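Local structure of Aac(6')-ib (2BUE) at residues L28-E33 and S77-I82; Y92-V97 and G116-L121; G104-E109 and G176-P181. The protein probably transfers an acetyl group from acetyl-CoA to the 6'-amino group of aminoglycosides such as kanamycin B, making them ineffective as antibiotics. The protein carries 2 engineered substitutions. All coordinates share one frame; numbering follows the deposited sequence.

Interaction 1: L28-E33 and S77-I82; sequences LRLMTE and SVTPYI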
loop_
_atom_site.group_PDB
_atom_site.type_symbol
_atom_site.label_atom_id
_atom_site.label_comp_id
_atom_site.label_asym_id
_atom_site.label_seq_id
_atom_site.Cartn_x
_atom_site.Cartn_y
_atom_site.Cartn_z
ATOM N N LEU A 28 11.421 4.106 -3.574
ATOM C CA LEU A 28 10.201 4.910 -3.473
ATOM C C LEU A 28 10.514 6.372 -3.456
ATOM O O LEU A 28 11.446 6.813 -2.757
ATOM C CB LEU A 28 9.439 4.574 -2.201
ATOM C CG LEU A 28 9.031 3.105 -2.074
ATOM C CD1 LEU A 28 8.873 2.767 -0.608
ATOM C CD2 LEU A 28 7.764 2.791 -2.875
ATOM N N ARG A 29 9.720 7.130 -4.202
ATOM C CA ARG A 29 9.745 8.579 -4.120
ATOM C C ARG A 29 8.345 9.062 -3.839
ATOM O O ARG A 29 7.381 8.361 -4.165
ATOM C CB ARG A 29 10.240 9.178 -5.450
ATOM C CG ARG A 29 9.340 8.907 -6.660
ATOM C CD ARG A 29 9.861 9.668 -7.892
ATOM N NE ARG A 29 9.085 9.418 -9.106
ATOM C CZ ARG A 29 7.911 9.988 -9.387
ATOM N NH1 ARG A 29 7.328 10.841 -8.520
ATOM N NH2 ARG A 29 7.325 9.692 -10.544
ATOM N N LEU A 30 8.216 10.252 -3.257
ATOM C CA LEU A 30 6.888 10.857 -3.099
ATOM C C LEU A 30 6.255 11.037 -4.464
ATOM O O LEU A 30 6.927 11.423 -5.429
ATOM C CB LEU A 30 6.927 12.219 -2.390
ATOM C CG LEU A 30 7.241 12.289 -0.903
ATOM C CD1 LEU A 30 7.335 13.770 -0.477
ATOM C CD2 LEU A 30 6.187 11.548 -0.025
ATOM N N MET A 31 4.961 10.749 -4.549
ATOM C CA MET A 31 4.198 11.110 -5.737
ATOM C C MET A 31 3.924 12.617 -5.719
ATOM O O MET A 31 3.734 13.208 -4.653
ATOM C CB MET A 31 2.865 10.352 -5.726
ATOM C CG MET A 31 2.165 10.398 -7.086
ATOM S SD MET A 31 0.590 9.556 -7.131
ATOM C CE MET A 31 -0.478 10.687 -6.288
ATOM N N THR A 32 3.904 13.214 -6.902
ATOM C CA THR A 32 3.561 14.624 -7.057
ATOM C C THR A 32 2.333 14.774 -7.946
ATOM O O THR A 32 1.925 13.819 -8.635
ATOM C CB THR A 32 4.737 15.421 -7.684
ATOM O OG1 THR A 32 4.799 15.152 -9.088
ATOM C CG2 THR A 32 6.100 15.049 -7.022
ATOM N N GLU A 33 1.769 15.984 -7.965
ATOM C CA GLU A 33 0.681 16.299 -8.915
ATOM C C GLU A 33 1.018 15.970 -10.387
ATOM O O GLU A 33 0.116 15.683 -11.181
ATOM C CB GLU A 33 0.228 17.765 -8.793
ATOM C CG GLU A 33 1.301 18.755 -9.187
ATOM C CD GLU A 33 0.884 20.204 -8.992
ATOM O OE1 GLU A 33 -0.338 20.500 -9.025
ATOM O OE2 GLU A 33 1.796 21.042 -8.804
ATOM N N SER A 77 -4.612 11.591 6.087
ATOM C CA SER A 77 -3.414 10.964 6.650
ATOM C C SER A 77 -2.840 9.887 5.716
ATOM O O SER A 77 -2.253 8.907 6.183
ATOM C CB SER A 77 -3.708 10.402 8.054
ATOM O OG SER A 77 -3.935 11.465 8.973
ATOM N N VAL A 78 -2.957 10.123 4.408
ATOM C CA VAL A 78 -2.424 9.226 3.403
ATOM C C VAL A 78 -1.276 9.893 2.660
ATOM O O VAL A 78 -1.381 11.063 2.208
ATOM C CB VAL A 78 -3.540 8.779 2.381
ATOM C CG1 VAL A 78 -2.942 7.939 1.233
ATOM C CG2 VAL A 78 -4.670 8.004 3.097
ATOM N N THR A 79 -0.192 9.141 2.520
ATOM C CA THR A 79 0.988 9.595 1.778
ATOM C C THR A 79 1.218 8.719 0.553
ATOM O O THR A 79 1.410 7.501 0.691
ATOM C CB THR A 79 2.251 9.557 2.680
ATOM O OG1 THR A 79 2.034 10.366 3.841
ATOM C CG2 THR A 79 3.489 10.033 1.926
ATOM N N PRO A 80 1.181 9.329 -0.648
ATOM C CA PRO A 80 1.377 8.586 -1.901
ATOM C C PRO A 80 2.822 8.522 -2.367
ATOM O O PRO A 80 3.564 9.530 -2.277
ATOM C CB PRO A 80 0.530 9.380 -2.913
ATOM C CG PRO A 80 0.675 10.838 -2.451
ATOM C CD PRO A 80 0.867 10.758 -0.903
ATOM N N TYR A 81 3.206 7.352 -2.888
ATOM C CA TYR A 81 4.544 7.117 -3.439
ATOM C C TYR A 81 4.477 6.554 -4.860
ATOM O O TYR A 81 3.505 5.872 -5.216
ATOM C CB TYR A 81 5.318 6.083 -2.600
ATOM C CG TYR A 81 5.290 6.346 -1.126
ATOM C CD1 TYR A 81 6.180 7.247 -0.540
ATOM C CD2 TYR A 81 4.358 5.699 -0.316
ATOM C CE1 TYR A 81 6.131 7.503 0.844
ATOM C CE2 TYR A 81 4.290 5.927 1.066
ATOM C CZ TYR A 81 5.175 6.846 1.633
ATOM O OH TYR A 81 5.129 7.054 2.991
ATOM N N ILE A 82 5.526 6.819 -5.636
ATOM C CA ILE A 82 5.765 6.119 -6.885
ATOM C C ILE A 82 6.954 5.184 -6.673
ATOM O O ILE A 82 8.006 5.604 -6.166
ATOM C CB ILE A 82 6.007 7.080 -8.092
ATOM C CG1 ILE A 82 4.775 7.975 -8.304
ATOM C CG2 ILE A 82 6.360 6.233 -9.349
ATOM C CD1 ILE A 82 3.484 7.228 -8.705
HETATM O O HOH W 1 3.357 12.572 -1.676
#
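The flat guanidinium of R29 lies on I82: CB of I82 sits over its centre, with CZ of R29 3.7 Å from that CB. An arginine suits this margin because its plane covers an aliphatic neighbour while its N-H groups at the rim take polar partners, NH1 a salt bridge with D35 and a weak hydrogen bond to O of L30. On the Y81 ring, the carbonyl O of R29 lies at the edge, in the ring plane, and CD2 of L30 approaches CE1 obliquely. The hydroxyl of Y81 is taken by S95 on the next strand. Here strand 26-30, an outermost strand of the mixed GNAT sheet, pairs antiparallel with strand 78-85. R29 and I82 form a hydrogen-bonded pair, N of R29 to O of I82 at 3.0 Å and N of I82 to O of R29 at 2.8 Å. After L30 the strand ends, yet N of M31 still reaches O of P80 at 2.9 Å. A water donates to that same O and to O of M31. M31, unbranched and flexible, bends at chi3 (76°), which brings CE to CB of P80 at 3.8 Å, while its CG packs on CG1 of I82.

Interaction 2: Y92-V97 and G116-L121; sequences YAQSYV and GIDQLL. With RIO (ribostamycin), chain C.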
loop_
_atom_site.group_PDB
_atom_site.type_symbol
_atom_site.label_atom_id
_atom_site.label_comp_id
_atom_site.label_asym_id
_atom_site.label_seq_id
_atom_site.Cartn_x
_atom_site.Cartn_y
_atom_site.Cartn_z
ATOM N N TYR A 92 2.483 2.164 -7.832
ATOM C CA TYR A 92 1.978 3.176 -6.922
ATOM C C TYR A 92 1.882 2.531 -5.544
ATOM O O TYR A 92 1.486 1.376 -5.434
ATOM C CB TYR A 92 0.582 3.651 -7.359
ATOM C CG TYR A 92 -0.125 4.477 -6.305
ATOM C CD1 TYR A 92 0.080 5.859 -6.217
ATOM C CD2 TYR A 92 -1.014 3.873 -5.390
ATOM C CE1 TYR A 92 -0.579 6.623 -5.229
ATOM C CE2 TYR A 92 -1.674 4.629 -4.382
ATOM C CZ TYR A 92 -1.435 6.012 -4.325
ATOM O OH TYR A 92 -2.066 6.783 -3.378
ATOM N N ALA A 93 2.218 3.277 -4.499
ATOM C CA ALA A 93 1.977 2.793 -3.146
ATOM C C ALA A 93 1.502 3.949 -2.279
ATOM O O ALA A 93 1.642 5.131 -2.651
ATOM C CB ALA A 93 3.247 2.135 -2.559
ATOM N N GLN A 94 0.919 3.609 -1.144
ATOM C CA GLN A 94 0.538 4.643 -0.180
ATOM C C GLN A 94 0.692 4.078 1.212
ATOM O O GLN A 94 0.552 2.854 1.410
ATOM C CB GLN A 94 -0.890 5.138 -0.422
ATOM C CG GLN A 94 -1.939 4.013 -0.390
ATOM C CD GLN A 94 -3.351 4.517 -0.633
ATOM O OE1 GLN A 94 -3.583 5.435 -1.440
ATOM N NE2 GLN A 94 -4.312 3.882 0.027
ATOM N N SER A 95 1.042 4.954 2.155
ATOM C CA SER A 95 1.006 4.604 3.564
ATOM C C SER A 95 0.008 5.529 4.269
ATOM O O SER A 95 -0.232 6.665 3.825
ATOM C CB SER A 95 2.389 4.721 4.215
ATOM O OG SER A 95 2.891 6.048 4.132
ATOM N N TYR A 96 -0.563 5.072 5.374
ATOM C CA TYR A 96 -1.545 5.885 6.075
ATOM C C TYR A 96 -1.422 5.688 7.575
ATOM O O TYR A 96 -0.956 4.628 8.044
ATOM C CB TYR A 96 -3.001 5.642 5.564
ATOM C CG TYR A 96 -3.439 4.197 5.697
ATOM C CD1 TYR A 96 -3.991 3.738 6.905
ATOM C CD2 TYR A 96 -3.308 3.291 4.621
ATOM C CE1 TYR A 96 -4.376 2.403 7.070
ATOM C CE2 TYR A 96 -3.709 1.925 4.794
ATOM C CZ TYR A 96 -4.230 1.509 6.011
ATOM O OH TYR A 96 -4.624 0.206 6.227
ATOM N N VAL A 97 -1.806 6.725 8.319
ATOM C CA VAL A 97 -1.918 6.599 9.769
ATOM C C VAL A 97 -3.273 5.955 10.059
ATOM O O VAL A 97 -4.322 6.555 9.826
ATOM C CB VAL A 97 -1.804 7.990 10.466
ATOM C CG1 VAL A 97 -1.977 7.826 12.001
ATOM C CG2 VAL A 97 -0.437 8.622 10.130
ATOM N N GLY A 116 -0.637 1.778 7.828
ATOM C CA GLY A 116 -1.049 0.755 6.873
ATOM C C GLY A 116 -0.486 1.079 5.505
ATOM O O GLY A 116 -0.074 2.217 5.243
ATOM N N ILE A 117 -0.485 0.090 4.629
ATOM C CA ILE A 117 -0.004 0.278 3.263
ATOM C C ILE A 117 -0.962 -0.350 2.244
ATOM O O ILE A 117 -1.684 -1.325 2.558
ATOM C CB ILE A 117 1.411 -0.298 3.073
ATOM C CG1 ILE A 117 1.442 -1.806 3.414
ATOM C CG2 ILE A 117 2.424 0.464 3.972
ATOM C CD1 ILE A 117 2.770 -2.515 2.997
ATOM N N ASP A 118 -0.912 0.202 1.036
ATOM C CA ASP A 118 -1.615 -0.371 -0.140
ATOM C C ASP A 118 -0.688 -0.125 -1.313
ATOM O O ASP A 118 0.066 0.851 -1.316
ATOM C CB ASP A 118 -2.934 0.354 -0.400
ATOM C CG ASP A 118 -3.862 0.345 0.802
ATOM O OD1 ASP A 118 -4.473 -0.704 1.076
ATOM O OD2 ASP A 118 -3.967 1.399 1.450
ATOM N N GLN A 119 -0.700 -1.009 -2.303
ATOM C CA GLN A 119 0.181 -0.803 -3.447
ATOM C C GLN A 119 -0.249 -1.609 -4.664
ATOM O O GLN A 119 -1.076 -2.529 -4.571
ATOM C CB GLN A 119 1.657 -1.100 -3.093
ATOM C CG GLN A 119 2.032 -2.553 -3.036
ATOM C CD GLN A 119 1.375 -3.289 -1.922
ATOM O OE1 GLN A 119 1.323 -2.811 -0.778
ATOM N NE2 GLN A 119 0.892 -4.497 -2.227
ATOM N N LEU A 120 0.279 -1.189 -5.801
ATOM C CA LEU A 120 -0.017 -1.844 -7.074
ATOM C C LEU A 120 1.208 -1.729 -7.987
ATOM O O LEU A 120 1.968 -0.754 -7.920
ATOM C CB LEU A 120 -1.252 -1.214 -7.734
ATOM C CG LEU A 120 -1.134 0.270 -8.140
ATOM C CD1 LEU A 120 -0.608 0.404 -9.579
ATOM C CD2 LEU A 120 -2.470 0.996 -7.980
ATOM N N LEU A 121 1.371 -2.738 -8.838
ATOM C CA LEU A 121 2.361 -2.708 -9.910
ATOM C C LEU A 121 1.683 -2.283 -11.218
ATOM O O LEU A 121 0.653 -2.837 -11.623
ATOM C CB LEU A 121 2.998 -4.097 -10.093
ATOM C CG LEU A 121 3.931 -4.577 -8.972
ATOM C CD1 LEU A 121 4.482 -5.988 -9.320
ATOM C CD2 LEU A 121 5.053 -3.549 -8.750
HETATM O O1 RIO C . -6.783 4.710 -2.637
HETATM C C1 RIO C . -6.731 6.056 -2.144
HETATM C C2 RIO C . -8.089 6.395 -1.517
HETATM O O2 RIO C . -8.735 5.226 -0.974
HETATM C C3 RIO C . -8.392 5.090 0.415
HETATM O O3 RIO C . -7.462 4.004 0.606
HETATM C C4 RIO C . -7.914 3.002 1.600
HETATM C C5 RIO C . -7.510 3.400 3.049
HETATM O O4 RIO C . -8.136 4.615 3.422
HETATM C C6 RIO C . -7.812 2.320 4.103
HETATM N N1 RIO C . -7.221 2.740 5.406
HETATM C C7 RIO C . -7.191 0.962 3.675
HETATM C C8 RIO C . -7.706 0.553 2.279
HETATM N N2 RIO C . -7.151 -0.788 1.943
HETATM C C9 RIO C . -7.309 1.623 1.203
HETATM O O5 RIO C . -7.973 1.193 -0.021
HETATM C C10 RIO C . -7.173 1.355 -1.194
HETATM O O6 RIO C . -6.333 0.244 -1.391
HETATM C C11 RIO C . -7.002 -1.017 -1.753
HETATM C C12 RIO C . -5.871 -2.023 -2.075
HETATM N N3 RIO C . -5.266 -2.531 -0.835
HETATM C C13 RIO C . -7.939 -0.824 -2.985
HETATM O O7 RIO C . -8.683 -2.051 -3.173
HETATM C C14 RIO C . -8.904 0.361 -2.737
HETATM O O8 RIO C . -9.825 0.571 -3.846
HETATM C C15 RIO C . -8.121 1.640 -2.396
HETATM N N4 RIO C . -9.003 2.767 -2.094
HETATM C C16 RIO C . -7.836 6.471 0.848
HETATM O O9 RIO C . -8.707 6.964 1.854
HETATM C C17 RIO C . -8.053 7.383 -0.372
HETATM O O10 RIO C . -9.379 7.971 -0.254
HETATM O O HOH W 2 -4.024 -1.436 4.246
#
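G116 meets Y96 face-on: its CA lies 3.6 Å from the ring centroid, a CH-pi contact, and a CB here would clash with the ring, so glycine suits the place. N1 of ribostamycin lies over the opposite face, offset toward the rim. Both backbone bonds of a hydrogen-bonded pair join G116 to Y96; chi1 of 58° puts CG of Y96 between backbone N and carbonyl carbon, and with chi2 at 86° the ring lies over G116. A water lies between O of I117 and OH of Y96, a hydroxyl also bonded to Q153. Three hydrogen bonds hold the D118 carboxylate: NE2 of Q94 reaches OD2 at 2.9 Å from above the carboxylate plane, while OD1 accepts from N2 and N3 of ribostamycin, each at 2.8 Å. OH of Y92 fixes Q94, donating to OE1 on a lone pair at 2.8 Å. NE2 of Q94 also bonds O3 of ribostamycin at 3.2 Å. Q119 packs CB to CB on A93 and turns its amide to Y167. L120 rests CG on CB of Y92 at 3.9 Å. This central antiparallel GNAT strand pair binds ribostamycin by side chains and coenzyme A through the Q119 and L121 backbones.

Interaction 3: G104-E109 and G176-P181; sequences GWWEEE and GTVTTP. Engineered in segment 104-109: W105 (natural residue Arg). With RIO (ribostamycin), chain C.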
loop_
_atom_site.group_PDB
_atom_site.type_symbol
_atom_site.label_atom_id
_atom_site.label_comp_id
_atom_site.label_asym_id
_atom_site.label_seq_id
_atom_site.Cartn_x
_atom_site.Cartn_y
_atom_site.Cartn_z
ATOM N N GLY A 104 -15.358 4.881 9.581
ATOM C CA GLY A 104 -15.543 3.464 9.342
ATOM C C GLY A 104 -14.242 2.688 9.299
ATOM O O GLY A 104 -14.258 1.464 9.412
ATOM N N TRP A 105 -13.122 3.397 9.090
ATOM C CA TRP A 105 -11.818 2.742 8.953
ATOM C C TRP A 105 -11.062 2.682 10.282
ATOM O O TRP A 105 -10.889 3.714 10.949
ATOM C CB TRP A 105 -10.957 3.469 7.914
ATOM C CG TRP A 105 -11.418 3.274 6.514
ATOM C CD1 TRP A 105 -12.155 4.149 5.751
ATOM C CD2 TRP A 105 -11.139 2.146 5.685
ATOM N NE1 TRP A 105 -12.355 3.620 4.489
ATOM C CE2 TRP A 105 -11.774 2.375 4.431
ATOM C CE3 TRP A 105 -10.461 0.934 5.897
ATOM C CZ2 TRP A 105 -11.719 1.441 3.372
ATOM C CZ3 TRP A 105 -10.393 0.011 4.847
ATOM C CH2 TRP A 105 -11.022 0.266 3.601
ATOM N N TRP A 106 -10.623 1.473 10.649
ATOM C CA TRP A 106 -9.743 1.236 11.806
ATOM C C TRP A 106 -10.278 1.866 13.083
ATOM O O TRP A 106 -9.525 2.451 13.858
ATOM C CB TRP A 106 -8.270 1.659 11.491
ATOM C CG TRP A 106 -7.944 1.182 10.105
ATOM C CD1 TRP A 106 -7.626 1.948 9.019
ATOM C CD2 TRP A 106 -8.036 -0.171 9.630
ATOM N NE1 TRP A 106 -7.488 1.160 7.898
ATOM C CE2 TRP A 106 -7.734 -0.146 8.239
ATOM C CE3 TRP A 106 -8.316 -1.400 10.245
ATOM C CZ2 TRP A 106 -7.735 -1.306 7.447
ATOM C CZ3 TRP A 106 -8.333 -2.570 9.448
ATOM C CH2 TRP A 106 -8.019 -2.510 8.067
ATOM N N GLU A 107 -11.580 1.701 13.315
ATOM C CA GLU A 107 -12.246 2.354 14.453
ATOM C C GLU A 107 -11.873 1.794 15.831
ATOM O O GLU A 107 -12.135 2.440 16.866
ATOM C CB GLU A 107 -13.766 2.345 14.255
ATOM C CG GLU A 107 -14.229 3.208 13.088
ATOM C CD GLU A 107 -15.734 3.302 12.980
ATOM O OE1 GLU A 107 -16.426 2.360 13.422
ATOM O OE2 GLU A 107 -16.216 4.318 12.436
ATOM N N GLU A 108 -11.275 0.603 15.858
ATOM C CA GLU A 108 -10.774 0.010 17.127
ATOM C C GLU A 108 -9.314 0.344 17.403
ATOM O O GLU A 108 -8.783 -0.009 18.468
ATOM C CB GLU A 108 -10.925 -1.520 17.167
ATOM C CG GLU A 108 -12.279 -2.078 16.712
ATOM C CD GLU A 108 -13.472 -1.291 17.215
ATOM O OE1 GLU A 108 -13.539 -0.983 18.433
ATOM O OE2 GLU A 108 -14.365 -0.988 16.380
ATOM N N GLU A 109 -8.650 0.991 16.440
ATOM C CA GLU A 109 -7.239 1.318 16.645
ATOM C C GLU A 109 -7.066 2.333 17.790
ATOM O O GLU A 109 -7.908 3.223 17.972
ATOM C CB GLU A 109 -6.599 1.840 15.355
ATOM C CG GLU A 109 -5.080 2.058 15.478
ATOM C CD GLU A 109 -4.333 0.797 15.882
ATOM O OE1 GLU A 109 -4.165 -0.079 15.015
ATOM O OE2 GLU A 109 -3.879 0.697 17.046
ATOM N N GLY A 176 -6.443 -12.284 11.065
ATOM C CA GLY A 176 -7.838 -12.737 11.026
ATOM C C GLY A 176 -8.648 -11.853 10.099
ATOM O O GLY A 176 -8.101 -10.945 9.451
ATOM N N THR A 177 -9.955 -12.102 10.069
ATOM C CA THR A 177 -10.855 -11.370 9.216
ATOM C C THR A 177 -11.436 -10.194 9.966
ATOM O O THR A 177 -11.943 -10.345 11.094
ATOM C CB THR A 177 -11.993 -12.309 8.705
ATOM O OG1 THR A 177 -11.384 -13.391 7.985
ATOM C CG2 THR A 177 -12.968 -11.555 7.786
ATOM N N VAL A 178 -11.393 -9.027 9.324
ATOM C CA VAL A 178 -11.998 -7.834 9.883
ATOM C C VAL A 178 -12.974 -7.161 8.916
ATOM O O VAL A 178 -12.802 -7.250 7.674
ATOM C CB VAL A 178 -10.892 -6.827 10.329
ATOM C CG1 VAL A 178 -9.994 -7.464 11.394
ATOM C CG2 VAL A 178 -10.065 -6.364 9.125
ATOM N N THR A 179 -13.975 -6.487 9.492
ATOM C CA THR A 179 -14.962 -5.769 8.705
ATOM C C THR A 179 -14.451 -4.376 8.426
ATOM O O THR A 179 -14.177 -3.639 9.366
ATOM C CB THR A 179 -16.324 -5.655 9.430
ATOM O OG1 THR A 179 -16.801 -6.981 9.684
ATOM C CG2 THR A 179 -17.315 -4.941 8.532
ATOM N N THR A 180 -14.322 -4.033 7.142
ATOM C CA THR A 180 -13.922 -2.660 6.725
ATOM C C THR A 180 -14.982 -2.032 5.814
ATOM O O THR A 180 -15.882 -2.736 5.310
ATOM C CB THR A 180 -12.585 -2.680 5.945
ATOM O OG1 THR A 180 -12.833 -3.107 4.586
ATOM C CG2 THR A 180 -11.532 -3.584 6.627
ATOM N N PRO A 181 -14.893 -0.710 5.578
ATOM C CA PRO A 181 -15.795 -0.087 4.586
ATOM C C PRO A 181 -15.742 -0.710 3.187
ATOM O O PRO A 181 -16.699 -0.570 2.402
ATOM C CB PRO A 181 -15.336 1.378 4.568
ATOM C CG PRO A 181 -14.803 1.602 5.955
ATOM C CD PRO A 181 -14.061 0.299 6.265
HETATM O O1 RIO C . -6.783 4.710 -2.637
HETATM C C1 RIO C . -6.731 6.056 -2.144
HETATM C C2 RIO C . -8.089 6.395 -1.517
HETATM O O2 RIO C . -8.735 5.226 -0.974
HETATM C C3 RIO C . -8.392 5.090 0.415
HETATM O O3 RIO C . -7.462 4.004 0.606
HETATM C C4 RIO C . -7.914 3.002 1.600
HETATM C C5 RIO C . -7.510 3.400 3.049
HETATM O O4 RIO C . -8.136 4.615 3.422
HETATM C C6 RIO C . -7.812 2.320 4.103
HETATM N N1 RIO C . -7.221 2.740 5.406
HETATM C C7 RIO C . -7.191 0.962 3.675
HETATM C C8 RIO C . -7.706 0.553 2.279
HETATM N N2 RIO C . -7.151 -0.788 1.943
HETATM C C9 RIO C . -7.309 1.623 1.203
HETATM O O5 RIO C . -7.973 1.193 -0.021
HETATM C C10 RIO C . -7.173 1.355 -1.194
HETATM O O6 RIO C . -6.333 0.244 -1.391
HETATM C C11 RIO C . -7.002 -1.017 -1.753
HETATM C C12 RIO C . -5.871 -2.023 -2.075
HETATM N N3 RIO C . -5.266 -2.531 -0.835
HETATM C C13 RIO C . -7.939 -0.824 -2.985
HETATM O O7 RIO C . -8.683 -2.051 -3.173
HETATM C C14 RIO C . -8.904 0.361 -2.737
HETATM O O8 RIO C . -9.825 0.571 -3.846
HETATM C C15 RIO C . -8.121 1.640 -2.396
HETATM N N4 RIO C . -9.003 2.767 -2.094
HETATM C C16 RIO C . -7.836 6.471 0.848
HETATM O O9 RIO C . -8.707 6.964 1.854
HETATM C C17 RIO C . -8.053 7.383 -0.372
HETATM O O10 RIO C . -9.379 7.971 -0.254
#
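With CG of W105 anti to its carbonyl carbon (chi1 -72°) and chi2 at 101°, the indole is laid flat against P181. CG of P181 stands 3.4 Å from the centroid of the five-membered ring of W105, only 9° off the normal, a CH-pi contact, and CD of P181 lies over the centre of the whole indole. The compact proline ring thus covers one face of an engineered side chain: W105 is arginine in the natural sequence, so this stack belongs to the deposited protein. The opposite face of the W105 indole is met by C6 of ribostamycin, offset toward the rim, with CE3 of W105 3.5 Å from that atom. CB of T180 approaches CZ3 of W105 obliquely at 3.6 Å. The indole of W106 runs beside T180, pointing the same way. CH2 of W106 touches CG2 of T180 at 3.9 Å, while CZ3 of W106 comes within 4.2 Å of CG2 of V178, which lies at the ring edge. CE3 of W105 lies over one face of W106, toward its rim. NE1 of W106 lies 3.0 Å from N1 of ribostamycin, which sits in the plane of the indole. Before them G104, at a positive phi that glycine readily adopts, brings its O to CD of P181 at 3.4 Å. In this engineered protein the two tryptophans, backed by strand 173-180, line one side of the ribostamycin pocket.

In the fold
Interactions 1 and 2 are successive steps across one sheet, their centres about 9 Å apart, because strands 78-85 and 88-97 are neighbours in both sequence and sheet. They are joined by N of Y81 and O of A93, 2.7 Å apart. Interaction 3 belongs to the far edge strand, 173-180, and the loop between the two strands of interaction 2; its centre is about 17 Å from that of interaction 2 and about 24 Å from that of interaction 1. Ribostamycin bridges interactions 2 and 3, which also touch directly where Y96 meets W106. In interaction 1 the P80 side chain is about 8 Å from the drug.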